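Local structure of L-hydantoinase (Arthrobacter aurescens, 1GKR) at residues L107-Q112 with F121-G126. The protein hydrolyses the ring of 5-substituted hydantoins, preferring aryl over alkyl derivatives, as a zinc-dependent homotetrameric cyclic amidase whose stereoselectivity varies with the substrate. Sequence-based numbering, arbitrary orientation.
Sequences LEKKKQ and FALYGG
Lys-109 and Leu-123 meet where helix 103-116 packs against strand 120-123. The helix and strand segments run almost antiparallel, at 172°, and their axes come within 10.0 Å at closest approach. Lys-109 sends CB toward the strand. CG lies anti to the backbone N (chi1 -173°), and the chain runs straight as far as CD. There Lys-109 CD touches Leu-123 CD2 at 4.1 Å, the two side chains crossing at a slant. The chain bends at chi3 (-89°) and again at chi4, so that CE turns aside from Leu-123. Lys-109 NZ donates to a water at 3.3 Å. The same water lies 2.9 Å from Tyr-124 O and so can bridge the amine to that carbonyl.

The other methyl of Leu-123, CD1, rests on the helix backbone, 3.9 Å from Lys-110 CA and close to its CB. From there the extended Lys-110 chain leads away from the strand. Phe-121 also points at the helix, and its CZ approaches Lys-110 O obliquely at 4.1 Å.

The contact joins the last two elements of a beta-alpha-beta unit in the TIM-barrel fold of the amidohydrolases. No direct hydrogen bond spans it. It is mainly apolar and centred on Leu-123, with Phe-121 beside it. Lys-109 NZ has the water and a long, weak ion pair with Glu-92 of strand 87-92, which would be consistent with a charged amine.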
loop_
_atom_site.group_PDB
_atom_site.type_symbol
_atom_site.label_atom_id
_atom_site.label_comp_id
_atom_site.label_asym_id
_atom_site.label_seq_id
_atom_site.Cartn_x
_atom_site.Cartn_y
_atom_site.Cartn_z
ATOM N N LEU A 107 -3.413 -6.522 45.081
ATOM C CA LEU A 107 -4.358 -7.067 46.057
ATOM C C LEU A 107 -4.890 -5.992 46.998
ATOM O O LEU A 107 -6.057 -6.027 47.405
ATOM C CB LEU A 107 -3.705 -8.166 46.897
ATOM C CG LEU A 107 -3.831 -9.630 46.481
ATOM C CD1 LEU A 107 -4.822 -9.796 45.354
ATOM C CD2 LEU A 107 -2.480 -10.122 46.066
ATOM N N GLU A 108 -4.030 -5.040 47.344
ATOM C CA GLU A 108 -4.431 -3.974 48.240
ATOM C C GLU A 108 -5.412 -3.031 47.558
ATOM O O GLU A 108 -6.421 -2.651 48.157
ATOM C CB GLU A 108 -3.202 -3.199 48.733
ATOM C CG GLU A 108 -3.480 -2.216 49.874
ATOM C CD GLU A 108 -4.220 -2.855 51.057
ATOM O OE1 GLU A 108 -3.921 -4.028 51.394
ATOM O OE2 GLU A 108 -5.092 -2.178 51.657
ATOM N N LYS A 109 -5.130 -2.667 46.305
ATOM C CA LYS A 109 -6.013 -1.765 45.568
ATOM C C LYS A 109 -7.380 -2.417 45.367
ATOM O O LYS A 109 -8.408 -1.754 45.444
ATOM C CB LYS A 109 -5.408 -1.382 44.212
ATOM C CG LYS A 109 -6.217 -0.309 43.494
ATOM C CD LYS A 109 -5.757 -0.037 42.062
ATOM C CE LYS A 109 -4.685 1.016 42.006
ATOM N NZ LYS A 109 -4.767 1.787 40.737
ATOM N N LYS A 110 -7.387 -3.721 45.130
ATOM C CA LYS A 110 -8.630 -4.446 44.923
ATOM C C LYS A 110 -9.503 -4.417 46.171
ATOM O O LYS A 110 -10.728 -4.256 46.095
ATOM C CB LYS A 110 -8.310 -5.883 44.551
ATOM C CG LYS A 110 -9.490 -6.822 44.535
ATOM C CD LYS A 110 -9.004 -8.151 44.015
ATOM C CE LYS A 110 -9.919 -9.294 44.371
ATOM N NZ LYS A 110 -9.255 -10.562 43.941
ATOM N N LYS A 111 -8.855 -4.582 47.317
ATOM C CA LYS A 111 -9.531 -4.582 48.601
ATOM C C LYS A 111 -10.161 -3.218 48.822
ATOM O O LYS A 111 -11.350 -3.107 49.109
ATOM C CB LYS A 111 -8.511 -4.885 49.689
ATOM C CG LYS A 111 -9.055 -5.039 51.090
ATOM C CD LYS A 111 -7.894 -5.409 52.007
ATOM C CE LYS A 111 -8.134 -5.017 53.460
ATOM N NZ LYS A 111 -6.866 -5.152 54.247
ATOM N N GLN A 112 -9.354 -2.181 48.672
ATOM C CA GLN A 112 -9.813 -0.811 48.840
ATOM C C GLN A 112 -10.940 -0.452 47.880
ATOM O O GLN A 112 -12.017 -0.020 48.298
ATOM C CB GLN A 112 -8.647 0.138 48.610
ATOM C CG GLN A 112 -7.556 -0.000 49.632
ATOM C CD GLN A 112 -7.761 0.945 50.774
ATOM O OE1 GLN A 112 -8.837 0.985 51.382
ATOM N NE2 GLN A 112 -6.732 1.733 51.076
ATOM N N PHE A 121 -16.066 -2.559 38.852
ATOM C CA PHE A 121 -14.736 -2.273 38.351
ATOM C C PHE A 121 -13.878 -3.484 38.016
ATOM O O PHE A 121 -14.073 -4.579 38.544
ATOM C CB PHE A 121 -13.987 -1.456 39.398
ATOM C CG PHE A 121 -13.779 -2.203 40.695
ATOM C CD1 PHE A 121 -14.828 -2.377 41.593
ATOM C CD2 PHE A 121 -12.551 -2.805 40.979
ATOM C CE1 PHE A 121 -14.663 -3.146 42.759
ATOM C CE2 PHE A 121 -12.378 -3.575 42.141
ATOM C CZ PHE A 121 -13.436 -3.745 43.029
ATOM N N ALA A 122 -12.904 -3.248 37.146
ATOM C CA ALA A 122 -11.933 -4.245 36.739
ATOM C C ALA A 122 -10.600 -3.524 36.959
ATOM O O ALA A 122 -10.563 -2.290 37.015
ATOM C CB ALA A 122 -12.110 -4.588 35.272
ATOM N N LEU A 123 -9.504 -4.267 37.065
ATOM C CA LEU A 123 -8.223 -3.628 37.297
ATOM C C LEU A 123 -7.099 -3.966 36.345
ATOM O O LEU A 123 -6.970 -5.093 35.872
ATOM C CB LEU A 123 -7.750 -3.931 38.706
ATOM C CG LEU A 123 -8.616 -3.357 39.809
ATOM C CD1 LEU A 123 -8.099 -3.857 41.127
ATOM C CD2 LEU A 123 -8.580 -1.842 39.762
ATOM N N TYR A 124 -6.279 -2.955 36.091
ATOM C CA TYR A 124 -5.098 -3.062 35.249
ATOM C C TYR A 124 -3.933 -3.301 36.187
ATOM O O TYR A 124 -3.981 -2.942 37.361
ATOM C CB TYR A 124 -4.783 -1.737 34.573
ATOM C CG TYR A 124 -5.521 -1.436 33.318
ATOM C CD1 TYR A 124 -5.177 -2.067 32.123
ATOM C CD2 TYR A 124 -6.518 -0.452 33.299
ATOM C CE1 TYR A 124 -5.797 -1.716 30.934
ATOM C CE2 TYR A 124 -7.146 -0.095 32.120
ATOM C CZ TYR A 124 -6.778 -0.729 30.940
ATOM O OH TYR A 124 -7.378 -0.377 29.761
ATOM N N GLY A 125 -2.879 -3.886 35.646
ATOM C CA GLY A 125 -1.670 -4.085 36.405
ATOM C C GLY A 125 -0.723 -3.182 35.634
ATOM O O GLY A 125 -1.059 -2.725 34.538
ATOM N N GLY A 126 0.446 -2.901 36.180
ATOM C CA GLY A 126 1.368 -2.054 35.460
ATOM C C GLY A 126 2.524 -2.856 34.900
ATOM O O GLY A 126 2.965 -3.846 35.487
HETATM O O HOH W 1 -5.273 -0.658 38.617
#